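Local coordinates for Non-structural protein 9 (PDB 5C94) that probably binds single-stranded RNA as a homodimer within the coronavirus replication complex, at residues 7-15 against 98-108; 29-37 against 47-55. All coordinates share one frame; numbering follows the deposited sequence. Where two conformers were deposited one is given.

Contact 1: residues 7-15 against 98-108. With GOL (glycerol), chain D.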
ATOM      1  N   ASN A   7      -9.648  -8.202 -11.404  1.00159.23           N
ATOM      2  CA  ASN A   7     -10.113  -7.057 -10.634  1.00151.25           C
ATOM      3  C   ASN A   7      -9.708  -7.299  -9.126  1.00112.31           C
ATOM      4  O   ASN A   7      -8.557  -7.710  -8.933  1.00110.80           O
ATOM      5  CB  ASN A   7     -11.599  -6.844 -10.972  1.00144.50           C
ATOM      6  N   GLU A   8     -10.495  -7.073  -8.059  1.00 98.39           N
ATOM      7  CA  GLU A   8     -11.829  -6.491  -7.992  1.00 86.14           C
ATOM      8  C   GLU A   8     -12.079  -5.526  -6.857  1.00 82.07           C
ATOM      9  O   GLU A   8     -12.361  -4.348  -7.079  1.00 82.04           O
ATOM     10  CB  GLU A   8     -12.896  -7.590  -7.882  1.00 80.76           C
ATOM     11  N   LEU A   9     -11.950  -6.035  -5.637  1.00 75.12           N
ATOM     12  CA  LEU A   9     -12.547  -5.397  -4.466  1.00 63.19           C
ATOM     13  C   LEU A   9     -11.556  -4.410  -3.844  1.00 56.00           C
ATOM     14  O   LEU A   9     -10.495  -4.809  -3.361  1.00 58.13           O
ATOM     15  CB  LEU A   9     -13.005  -6.426  -3.439  1.00 55.75           C
ATOM     16  CG  LEU A   9     -14.288  -6.074  -2.706  1.00 60.50           C
ATOM     17  CD1 LEU A   9     -15.331  -5.514  -3.678  1.00 59.08           C
ATOM     18  CD2 LEU A   9     -14.810  -7.323  -2.010  1.00 56.11           C
ATOM     19  N   MET A  10     -11.896  -3.121  -3.859  1.00 43.64           N
ATOM     20  CA  MET A  10     -10.933  -2.123  -3.402  1.00 49.34           C
ATOM     21  C   MET A  10     -11.049  -1.822  -1.914  1.00 48.61           C
ATOM     22  O   MET A  10     -12.128  -1.516  -1.393  1.00 48.29           O
ATOM     23  CB  MET A  10     -11.044  -0.808  -4.181  1.00 46.84           C
ATOM     24  CG  MET A  10      -9.939   0.172  -3.766  1.00 41.52           C
ATOM     25  SD  MET A  10      -9.539   1.498  -4.911  1.00 68.11           S
ATOM     26  CE  MET A  10     -10.397   2.849  -4.103  1.00 44.56           C
ATOM     27  N   PRO A  11      -9.913  -1.926  -1.228  1.00 45.16           N
ATOM     28  CA  PRO A  11      -9.759  -1.650   0.202  1.00 45.25           C
ATOM     29  C   PRO A  11      -9.658  -0.146   0.488  1.00 45.91           C
ATOM     30  O   PRO A  11      -9.115   0.617  -0.313  1.00 44.67           O
ATOM     31  CB  PRO A  11      -8.468  -2.386   0.564  1.00 38.59           C
ATOM     32  CG  PRO A  11      -7.728  -2.543  -0.740  1.00 42.38           C
ATOM     33  CD  PRO A  11      -8.724  -2.558  -1.832  1.00 39.55           C
ATOM     34  N   HIS A  12     -10.194   0.273   1.629  1.00 41.52           N
ATOM     35  CA  HIS A  12     -10.271   1.689   1.948  1.00 34.93           C
ATOM     36  C   HIS A  12      -9.627   2.027   3.284  1.00 33.44           C
ATOM     37  O   HIS A  12     -10.042   1.532   4.345  1.00 39.84           O
ATOM     38  CB  HIS A  12     -11.729   2.141   1.955  1.00 46.24           C
ATOM     39  CG  HIS A  12     -12.434   1.892   0.660  1.00 53.78           C
ATOM     40  ND1 HIS A  12     -11.980   2.393  -0.540  1.00 54.31           N
ATOM     41  CD2 HIS A  12     -13.552   1.181   0.378  1.00 50.40           C
ATOM     42  CE1 HIS A  12     -12.791   2.002  -1.510  1.00 53.01           C
ATOM     43  NE2 HIS A  12     -13.752   1.270  -0.978  1.00 51.42           N
ATOM     44  N   GLY A  13      -8.608   2.876   3.221  1.00 25.48           N
ATOM     45  CA  GLY A  13      -7.985   3.428   4.407  1.00 24.90           C
ATOM     46  C   GLY A  13      -7.099   2.429   5.104  1.00 24.08           C
ATOM     47  O   GLY A  13      -7.168   1.234   4.838  1.00 29.43           O
ATOM     48  N   VAL A  14      -6.246   2.929   5.984  1.00 27.10           N
ATOM     49  CA  VAL A  14      -5.464   2.074   6.858  1.00 29.75           C
ATOM     50  C   VAL A  14      -5.621   2.640   8.250  1.00 32.55           C
ATOM     51  O   VAL A  14      -5.325   3.801   8.487  1.00 33.08           O
ATOM     52  CB  VAL A  14      -3.965   2.022   6.478  1.00 29.50           C
ATOM     53  CG1 VAL A  14      -3.176   1.260   7.534  1.00 22.20           C
ATOM     54  CG2 VAL A  14      -3.763   1.411   5.086  1.00 25.32           C
ATOM     55  N   LYS A  15      -6.112   1.819   9.167  1.00 35.45           N
ATOM     56  CA  LYS A  15      -6.280   2.243  10.541  1.00 26.32           C
ATOM     57  C   LYS A  15      -5.443   1.392  11.487  1.00 27.69           C
ATOM     58  O   LYS A  15      -4.917   0.342  11.116  1.00 22.77           O
ATOM     59  CB  LYS A  15      -7.753   2.184  10.938  1.00 24.07           C
ATOM     60  CG  LYS A  15      -8.615   3.295  10.332  1.00 23.03           C
ATOM     61  CD  LYS A  15     -10.078   3.010  10.592  1.00 29.08           C
ATOM     62  CE  LYS A  15     -10.947   4.235  10.435  1.00 41.73           C
ATOM     63  NZ  LYS A  15     -12.362   3.878  10.723  1.00 46.26           N
ATOM     64  N   ARG A  98      -4.515 -10.638   1.349  1.00 20.48           N
ATOM     65  CA  ARG A  98      -4.433 -10.304  -0.071  1.00 18.33           C
ATOM     66  C   ARG A  98      -3.223  -9.405  -0.348  1.00 26.39           C
ATOM     67  O   ARG A  98      -2.845  -8.578   0.496  1.00 29.51           O
ATOM     68  CB  ARG A  98      -5.709  -9.606  -0.532  1.00 22.81           C
ATOM     69  CG  ARG A  98      -6.929 -10.511  -0.593  1.00 31.42           C
ATOM     70  CD  ARG A  98      -7.899 -10.026  -1.681  1.00 44.82           C
ATOM     71  NE  ARG A  98      -8.658  -8.839  -1.298  1.00 50.63           N
ATOM     72  CZ  ARG A  98      -8.973  -7.834  -2.117  1.00 53.43           C
ATOM     73  NH1 ARG A  98      -8.571  -7.832  -3.381  1.00 48.91           N
ATOM     74  NH2 ARG A  98      -9.680  -6.810  -1.660  1.00 57.06           N
ATOM     75  N   SER A  99      -2.632  -9.556  -1.532  1.00 23.50           N
ATOM     76  CA  SER A  99      -1.423  -8.820  -1.900  1.00 22.75           C
ATOM     77  C   SER A  99      -1.627  -7.306  -1.885  1.00 25.51           C
ATOM     78  O   SER A  99      -0.746  -6.549  -1.459  1.00 29.42           O
ATOM     79  CB  SER A  99      -0.946  -9.253  -3.285  1.00 25.73           C
ATOM     80  OG  SER A  99      -0.483 -10.586  -3.270  1.00 32.98           O
ATOM     81  N   ILE A 100      -2.792  -6.867  -2.355  1.00 18.25           N
ATOM     82  CA  ILE A 100      -3.077  -5.450  -2.419  1.00 22.94           C
ATOM     83  C   ILE A 100      -3.211  -4.906  -0.994  1.00 29.21           C
ATOM     84  O   ILE A 100      -2.802  -3.781  -0.707  1.00 31.63           O
ATOM     85  CB  ILE A 100      -4.345  -5.169  -3.274  1.00 19.63           C
ATOM     86  CG1 ILE A 100      -4.498  -3.677  -3.538  1.00 23.82           C
ATOM     87  CG2 ILE A 100      -5.610  -5.735  -2.643  1.00 14.43           C
ATOM     88  CD1 ILE A 100      -5.616  -3.356  -4.538  1.00 23.88           C
ATOM     89  N   VAL A 101      -3.731  -5.729  -0.089  1.00 26.05           N
ATOM     90  CA  VAL A 101      -3.908  -5.297   1.285  1.00 26.69           C
ATOM     91  C   VAL A 101      -2.559  -5.252   1.999  1.00 25.85           C
ATOM     92  O   VAL A 101      -2.311  -4.343   2.804  1.00 18.18           O
ATOM     93  CB  VAL A 101      -4.905  -6.204   2.035  1.00 27.89           C
ATOM     94  CG1 VAL A 101      -4.972  -5.834   3.494  1.00 14.63           C
ATOM     95  CG2 VAL A 101      -6.297  -6.080   1.414  1.00 22.03           C
ATOM     96  N   ARG A 102      -1.679  -6.208   1.695  1.00 18.43           N
ATOM     97  CA  ARG A 102      -0.305  -6.151   2.207  1.00 16.26           C
ATOM     98  C   ARG A 102       0.391  -4.865   1.768  1.00 22.79           C
ATOM     99  O   ARG A 102       1.075  -4.213   2.551  1.00 27.69           O
ATOM    100  CB  ARG A 102       0.518  -7.351   1.733  1.00 17.52           C
ATOM    101  CG  ARG A 102       0.044  -8.691   2.267  1.00 28.85           C
ATOM    102  CD  ARG A 102       0.882  -9.848   1.734  1.00 24.18           C
ATOM    103  NE  ARG A 102       0.243 -11.120   2.049  1.00 33.07           N
ATOM    104  CZ  ARG A 102       0.687 -11.972   2.969  1.00 34.17           C
ATOM    105  NH1 ARG A 102       1.793 -11.705   3.651  1.00 36.65           N
ATOM    106  NH2 ARG A 102       0.036 -13.101   3.197  1.00 28.65           N
ATOM    107  N   GLY A 103       0.223  -4.517   0.496  1.00 26.49           N
ATOM    108  CA  GLY A 103       0.832  -3.323  -0.048  1.00 15.95           C
ATOM    109  C   GLY A 103       0.304  -2.078   0.637  1.00 24.13           C
ATOM    110  O   GLY A 103       1.070  -1.138   0.902  1.00 24.73           O
ATOM    111  N   MET A 104      -0.988  -2.068   0.941  0.52 15.97           N
ATOM    112  CA  MET A 104      -1.583  -0.910   1.582  0.52 17.71           C
ATOM    113  C   MET A 104      -0.931  -0.595   2.921  0.52 18.42           C
ATOM    114  O   MET A 104      -0.679   0.566   3.227  0.52 17.65           O
ATOM    115  CB  MET A 104      -3.075  -1.118   1.758  0.52 20.92           C
ATOM    116  CG  MET A 104      -3.826  -0.969   0.464  0.52 25.16           C
ATOM    117  SD  MET A 104      -5.570  -0.777   0.793  0.52 31.32           S
ATOM    118  CE  MET A 104      -5.517   0.347   2.183  0.52 26.99           C
ATOM    119  N   VAL A 105      -0.649  -1.632   3.706  1.00 18.78           N
ATOM    120  CA  VAL A 105       0.087  -1.460   4.950  1.00 14.70           C
ATOM    121  C   VAL A 105       1.487  -0.908   4.673  1.00 20.61           C
ATOM    122  O   VAL A 105       1.941   0.014   5.356  1.00 18.67           O
ATOM    123  CB  VAL A 105       0.225  -2.783   5.732  1.00 18.80           C
ATOM    124  CG1 VAL A 105       1.099  -2.578   6.977  1.00 20.29           C
ATOM    125  CG2 VAL A 105      -1.135  -3.322   6.132  1.00 12.10           C
ATOM    126  N   LEU A 106       2.172  -1.469   3.678  1.00 20.40           N
ATOM    127  CA  LEU A 106       3.534  -1.030   3.372  1.00 23.88           C
ATOM    128  C   LEU A 106       3.517   0.424   2.926  1.00 26.58           C
ATOM    129  O   LEU A 106       4.387   1.212   3.307  1.00 26.50           O
ATOM    130  CB  LEU A 106       4.184  -1.905   2.292  1.00 15.24           C
ATOM    131  CG  LEU A 106       4.500  -3.353   2.676  1.00 22.02           C
ATOM    132  CD1 LEU A 106       5.051  -4.114   1.477  1.00 18.87           C
ATOM    133  CD2 LEU A 106       5.474  -3.423   3.850  1.00 11.33           C
ATOM    134  N   GLY A 107       2.523   0.767   2.113  1.00 22.15           N
ATOM    135  CA  GLY A 107       2.363   2.126   1.649  1.00 16.27           C
ATOM    136  C   GLY A 107       2.121   3.073   2.811  1.00 22.98           C
ATOM    137  O   GLY A 107       2.676   4.168   2.836  1.00 26.82           O
ATOM    138  N   ALA A 108       1.304   2.651   3.777  1.00 15.47           N
ATOM    139  CA  ALA A 108       0.909   3.529   4.882  1.00 17.69           C
ATOM    140  C   ALA A 108       2.084   3.855   5.793  1.00 23.19           C
ATOM    141  O   ALA A 108       2.126   4.925   6.396  1.00 31.14           O
ATOM    142  CB  ALA A 108      -0.214   2.908   5.697  1.00 10.90           C
TER
HETATM  143  C1  GOL D 203      -6.310  -7.929  -5.445  1.00 62.82           C
HETATM  144  O1  GOL D 203      -6.128  -7.172  -6.628  1.00 57.88           O
HETATM  145  C2  GOL D 203      -5.191  -8.946  -5.185  1.00 61.34           C
HETATM  146  O2  GOL D 203      -4.531  -8.675  -3.966  1.00 35.71           O
HETATM  147  C3  GOL D 203      -5.743 -10.372  -5.172  1.00 68.19           C
HETATM  148  O3  GOL D 203      -7.029 -10.402  -4.580  1.00 62.52           O
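Pro11 pushes its ring into a shallow hollow on the C-terminal helix of the nsp9 fold, whose walls are Ile100, Val101 and Met104. The helix 99-108 crosses strand 12-15, the two axes 57° apart and 8.9 Å at closest approach. Ile100 CD1 stands 4.2 Å from Pro11 CD and Val101 CG2 stands 4.4 Å from Pro11 CB, so neither wall is pressed hard against the ring. In the conformer described here Met104 approaches the ring through SD and carries CE past the proline toward Val14 CG2, though the exact reach of both atoms is less certain, since a second conformer was modelled. Val14 in turn sets both methyls against the small bump of Ala108, with CG1 3.9 Å from Ala108 CB. In the dimer Met104 also packs on Leu106 of the second subunit, so the helix also takes part in the subunit interface, as in related coronavirus nsp9 dimers. Toward the N-terminal arm, a glycerol, probably from the crystallisation liquor, fills the corner between Arg98 and the first helical turn: its O2 accepts from Ile100 N at 3.0 Å and its O3 from Arg98 NH1 at 3.2 Å. The other terminal guanidinium nitrogen, Arg98 NH2, lies 2.7 Å from Leu9 O in a nearly straight bond (174°), with that oxygen in the guanidinium plane.

Contact 2: residues 29-37 against 47-55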
ATOM      1  N   SER A  29       0.194 -12.692  25.014  1.00 25.79           N
ATOM      2  CA  SER A  29       0.329 -11.783  26.133  1.00 20.59           C
ATOM      3  C   SER A  29       1.122 -10.540  25.773  1.00 24.68           C
ATOM      4  O   SER A  29       1.431  -9.724  26.645  1.00 35.83           O
ATOM      5  CB  SER A  29       0.998 -12.504  27.303  1.00 26.87           C
ATOM      6  OG  SER A  29       2.315 -12.915  26.947  1.00 24.40           O
ATOM      7  N   VAL A  30       1.472 -10.411  24.495  1.00 18.80           N
ATOM      8  CA  VAL A  30       2.293  -9.303  24.049  1.00 23.71           C
ATOM      9  C   VAL A  30       1.472  -8.247  23.327  1.00 28.38           C
ATOM     10  O   VAL A  30       1.045  -8.461  22.184  1.00 24.31           O
ATOM     11  CB  VAL A  30       3.424  -9.779  23.121  1.00 27.37           C
ATOM     12  CG1 VAL A  30       4.325  -8.590  22.700  1.00 10.77           C
ATOM     13  CG2 VAL A  30       4.230 -10.856  23.805  1.00 19.04           C
ATOM     14  N   GLU A  31       1.262  -7.109  23.987  1.00 28.66           N
ATOM     15  CA  GLU A  31       0.475  -6.027  23.397  1.00 25.36           C
ATOM     16  C   GLU A  31       1.183  -5.551  22.157  1.00 23.94           C
ATOM     17  O   GLU A  31       2.390  -5.337  22.175  1.00 23.30           O
ATOM     18  CB  GLU A  31       0.275  -4.860  24.369  1.00 23.65           C
ATOM     19  CG  GLU A  31      -0.752  -3.822  23.884  1.00 29.87           C
ATOM     20  CD  GLU A  31      -0.970  -2.701  24.888  1.00 36.09           C
ATOM     21  OE1 GLU A  31      -1.342  -3.001  26.045  1.00 37.32           O
ATOM     22  OE2 GLU A  31      -0.772  -1.523  24.521  1.00 43.64           O
ATOM     23  N   SER A  32       0.432  -5.425  21.071  1.00 22.54           N
ATOM     24  CA  SER A  32       1.002  -5.047  19.800  1.00 18.68           C
ATOM     25  C   SER A  32       0.044  -4.121  19.093  1.00 19.94           C
ATOM     26  O   SER A  32      -1.051  -3.855  19.578  1.00 26.65           O
ATOM     27  CB  SER A  32       1.289  -6.275  18.932  1.00 22.04           C
ATOM     28  OG  SER A  32       1.868  -7.321  19.694  1.00 24.70           O
ATOM     29  N   LYS A  33       0.488  -3.633  17.946  1.00 23.26           N
ATOM     30  CA  LYS A  33      -0.258  -2.709  17.115  1.00 28.88           C
ATOM     31  C   LYS A  33      -0.714  -3.438  15.844  1.00 27.54           C
ATOM     32  O   LYS A  33       0.116  -4.021  15.134  1.00 25.14           O
ATOM     33  CB  LYS A  33       0.630  -1.510  16.769  1.00 20.25           C
ATOM     34  CG  LYS A  33      -0.090  -0.295  16.200  1.00 31.73           C
ATOM     35  CD  LYS A  33       0.881   0.478  15.318  1.00 47.08           C
ATOM     36  CE  LYS A  33       0.826   1.966  15.574  1.00 52.28           C
ATOM     37  NZ  LYS A  33       1.277   2.252  16.959  1.00 58.00           N
ATOM     38  N   CYS A  34      -2.013  -3.432  15.550  1.00 17.71           N
ATOM     39  CA  CYS A  34      -2.451  -4.038  14.296  1.00 26.80           C
ATOM     40  C   CYS A  34      -2.926  -3.000  13.269  1.00 24.59           C
ATOM     41  O   CYS A  34      -3.391  -1.921  13.611  1.00 23.92           O
ATOM     42  CB  CYS A  34      -3.536  -5.093  14.550  1.00 27.27           C
ATOM     43  SG  CYS A  34      -5.223  -4.524  14.666  1.00 31.50           S
ATOM     44  N   TYR A  35      -2.762  -3.337  11.997  1.00 27.15           N
ATOM     45  CA  TYR A  35      -3.161  -2.475  10.899  1.00 16.49           C
ATOM     46  C   TYR A  35      -4.358  -3.118  10.220  1.00 24.67           C
ATOM     47  O   TYR A  35      -4.354  -4.325   9.939  1.00 20.07           O
ATOM     48  CB  TYR A  35      -2.009  -2.279   9.902  1.00 16.81           C
ATOM     49  CG  TYR A  35      -0.874  -1.441  10.457  1.00 22.51           C
ATOM     50  CD1 TYR A  35      -0.046  -1.931  11.470  1.00 19.98           C
ATOM     51  CD2 TYR A  35      -0.627  -0.162   9.969  1.00 15.09           C
ATOM     52  CE1 TYR A  35       0.990  -1.156  11.991  1.00 16.47           C
ATOM     53  CE2 TYR A  35       0.405   0.615  10.476  1.00 19.55           C
ATOM     54  CZ  TYR A  35       1.206   0.117  11.491  1.00 24.21           C
ATOM     55  OH  TYR A  35       2.229   0.895  11.994  1.00 35.17           O
ATOM     56  N   TYR A  36      -5.392  -2.325   9.969  1.00 20.68           N
ATOM     57  CA  TYR A  36      -6.538  -2.860   9.262  1.00 21.88           C
ATOM     58  C   TYR A  36      -7.119  -1.878   8.257  1.00 25.42           C
ATOM     59  O   TYR A  36      -7.024  -0.645   8.385  1.00 23.59           O
ATOM     60  CB  TYR A  36      -7.614  -3.325  10.250  1.00 20.07           C
ATOM     61  CG  TYR A  36      -8.210  -2.273  11.166  1.00 21.45           C
ATOM     62  CD1 TYR A  36      -7.517  -1.820  12.279  1.00 25.20           C
ATOM     63  CD2 TYR A  36      -9.498  -1.779  10.950  1.00 17.64           C
ATOM     64  CE1 TYR A  36      -8.068  -0.872  13.139  1.00 23.32           C
ATOM     65  CE2 TYR A  36     -10.058  -0.830  11.799  1.00 20.52           C
ATOM     66  CZ  TYR A  36      -9.337  -0.382  12.897  1.00 30.78           C
ATOM     67  OH  TYR A  36      -9.874   0.560  13.755  1.00 27.60           O
ATOM     68  N   THR A  37      -7.698  -2.444   7.217  1.00 21.55           N
ATOM     69  CA  THR A  37      -8.329  -1.628   6.218  1.00 21.58           C
ATOM     70  C   THR A  37      -9.814  -1.957   6.205  1.00 28.38           C
ATOM     71  O   THR A  37     -10.289  -2.782   6.997  1.00 28.75           O
ATOM     72  CB  THR A  37      -7.689  -1.844   4.846  1.00 19.60           C
ATOM     73  OG1 THR A  37      -8.303  -0.958   3.907  1.00 27.91           O
ATOM     74  CG2 THR A  37      -7.839  -3.298   4.398  1.00 20.64           C
ATOM     75  N   ALA A  47      -2.041  -6.813   9.314  1.00 16.66           N
ATOM     76  CA  ALA A  47      -0.690  -6.917   9.830  1.00 21.14           C
ATOM     77  C   ALA A  47      -0.624  -6.492  11.281  1.00 19.98           C
ATOM     78  O   ALA A  47      -1.498  -5.767  11.757  1.00 16.59           O
ATOM     79  CB  ALA A  47       0.254  -6.069   9.001  1.00 18.45           C
ATOM     80  N   ILE A  48       0.400  -6.957  11.993  1.00 13.10           N
ATOM     81  CA  ILE A  48       0.690  -6.394  13.309  1.00 18.44           C
ATOM     82  C   ILE A  48       2.154  -5.973  13.352  1.00 16.74           C
ATOM     83  O   ILE A  48       2.970  -6.495  12.588  1.00 18.71           O
ATOM     84  CB  ILE A  48       0.383  -7.379  14.470  1.00 20.98           C
ATOM     85  CG1 ILE A  48       1.448  -8.466  14.551  1.00 20.84           C
ATOM     86  CG2 ILE A  48      -1.040  -7.974  14.351  1.00 17.16           C
ATOM     87  CD1 ILE A  48       1.664  -8.977  15.953  1.00 26.91           C
ATOM     88  N   THR A  49       2.470  -4.993  14.196  1.00 12.98           N
ATOM     89  CA  THR A  49       3.864  -4.640  14.458  1.00 15.80           C
ATOM     90  C   THR A  49       4.238  -4.822  15.929  1.00 23.09           C
ATOM     91  O   THR A  49       3.392  -4.715  16.830  1.00 21.55           O
ATOM     92  CB  THR A  49       4.191  -3.186  14.045  1.00 14.63           C
ATOM     93  OG1 THR A  49       3.292  -2.274  14.689  1.00 24.42           O
ATOM     94  CG2 THR A  49       4.101  -3.035  12.538  1.00 12.79           C
ATOM     95  N   SER A  50       5.518  -5.088  16.165  1.00 20.25           N
ATOM     96  CA  SER A  50       5.990  -5.382  17.505  1.00 22.14           C
ATOM     97  C   SER A  50       7.500  -5.266  17.601  1.00 22.38           C
ATOM     98  O   SER A  50       8.197  -5.372  16.595  1.00 25.51           O
ATOM     99  CB  SER A  50       5.540  -6.791  17.921  1.00 24.67           C
ATOM    100  OG  SER A  50       5.982  -7.093  19.235  1.00 19.52           O
ATOM    101  N   SER A  51       8.000  -5.065  18.814  1.00 24.26           N
ATOM    102  CA  SER A  51       9.444  -5.092  19.058  1.00 25.22           C
ATOM    103  C   SER A  51       9.924  -6.532  19.144  1.00 21.66           C
ATOM    104  O   SER A  51      11.097  -6.834  18.948  1.00 27.75           O
ATOM    105  CB  SER A  51       9.779  -4.366  20.348  1.00 22.20           C
ATOM    106  OG  SER A  51       8.802  -4.655  21.335  1.00 34.88           O
ATOM    107  N   ASN A  52       8.989  -7.414  19.468  1.00 19.16           N
ATOM    108  CA  ASN A  52       9.229  -8.843  19.588  1.00 21.88           C
ATOM    109  C   ASN A  52       9.266  -9.547  18.212  1.00 22.62           C
ATOM    110  O   ASN A  52       8.302  -9.474  17.449  1.00 21.90           O
ATOM    111  CB  ASN A  52       8.130  -9.437  20.478  1.00 20.00           C
ATOM    112  CG  ASN A  52       8.395 -10.871  20.892  1.00 24.29           C
ATOM    113  OD1 ASN A  52       8.839 -11.711  20.093  1.00 25.86           O
ATOM    114  ND2 ASN A  52       8.066 -11.177  22.149  1.00 19.22           N
ATOM    115  N   PRO A  53      10.376 -10.239  17.904  1.00 14.35           N
ATOM    116  CA  PRO A  53      10.556 -10.978  16.641  1.00 20.57           C
ATOM    117  C   PRO A  53      10.010 -12.413  16.636  1.00 22.90           C
ATOM    118  O   PRO A  53      10.083 -13.083  15.604  1.00 22.29           O
ATOM    119  CB  PRO A  53      12.078 -11.024  16.483  1.00 15.72           C
ATOM    120  CG  PRO A  53      12.569 -11.118  17.914  1.00 13.89           C
ATOM    121  CD  PRO A  53      11.614 -10.206  18.703  1.00 12.05           C
ATOM    122  N   ASN A  54       9.465 -12.884  17.750  1.00 23.26           N
ATOM    123  CA  ASN A  54       9.122 -14.299  17.840  1.00 26.62           C
ATOM    124  C   ASN A  54       7.647 -14.618  17.788  1.00 29.25           C
ATOM    125  O   ASN A  54       7.257 -15.750  18.084  1.00 36.80           O
ATOM    126  CB  ASN A  54       9.689 -14.878  19.121  1.00 30.60           C
ATOM    127  CG  ASN A  54      11.163 -14.665  19.225  1.00 26.21           C
ATOM    128  OD1 ASN A  54      11.921 -15.169  18.401  1.00 28.15           O
ATOM    129  ND2 ASN A  54      11.587 -13.910  20.230  1.00 19.58           N
ATOM    130  N   LEU A  55       6.832 -13.635  17.421  1.00 21.11           N
ATOM    131  CA  LEU A  55       5.388 -13.809  17.460  1.00 16.42           C
ATOM    132  C   LEU A  55       4.909 -14.744  16.355  1.00 24.35           C
ATOM    133  O   LEU A  55       5.496 -14.784  15.265  1.00 23.43           O
ATOM    134  CB  LEU A  55       4.694 -12.460  17.353  1.00 17.87           C
ATOM    135  CG  LEU A  55       5.153 -11.450  18.399  1.00 22.38           C
ATOM    136  CD1 LEU A  55       4.447 -10.138  18.179  1.00 16.46           C
ATOM    137  CD2 LEU A  55       4.897 -11.975  19.808  1.00 21.18           C
TER
HETATM  138  O   HOH W   1       5.013  -5.471  20.884  1.00 31.48           O
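Lys33 and Thr49 form the hydrogen-bonded pair at the centre of this contact, their two bonds unequal in length: Thr49 N reaches Lys33 O at 2.7 Å, whereas Lys33 N lies 3.3 Å from Thr49 O. A similar imbalance marks the Tyr35-Ala47 pair, where Tyr35 N to Ala47 O is 2.7 Å and the return bond is weak. Between them the non-hydrogen-bonded pair Cys34-Ile48 draws in to a CA-CA distance of 4.0 Å, and Ile48 CG2 lies 3.8 Å from Cys34 CB. On the other face of the sheet Thr49 turns CG2 anti to its carbonyl carbon, bringing this methyl 3.7 Å from Tyr35 CE1, while OG1 meets the ring at its edge. These pairs join neighbouring antiparallel strands of a beta hairpin in the nsp9 barrel, and Tyr35 continues onto Val105 and Ile109 of the C-terminal helix. Toward Val30 the strands part. Ser32 and Ser50 are no longer bridged, and a water sits beside them, donating to Glu31 O. Farther out, Val30 and Asn52 have their CA atoms 8.3 Å apart and their side chains cross at about a right angle. The turn beyond the strand is held partly from within, by an ST turn at Ser50 and an Asx turn at Asn52, and by Tyr92 OH, which bonds to Asn52 O and Leu55 N.

The centres of the two contacts lie about 18 Å apart, yet both reach one antiparallel sheet, in which strand 12-22 of contact 1 neighbours strand 30-39 of contact 2. Along the chain the order is 7-15, 29-37, 47-55, 98-108, so the hairpin pairing is local and contact 1 joins segments from near the two ends of the chain, with the hairpin between them in sequence. The join is direct: Gly13 O and Thr37 OG1, 2.6 Å apart, probably share a hydrogen bond, and Lys15 N probably donates to Tyr36 O. Thr37 also touches Pro11 and Met104. The helix, which takes part in the dimer, is thereby tied to the barrel through both strands.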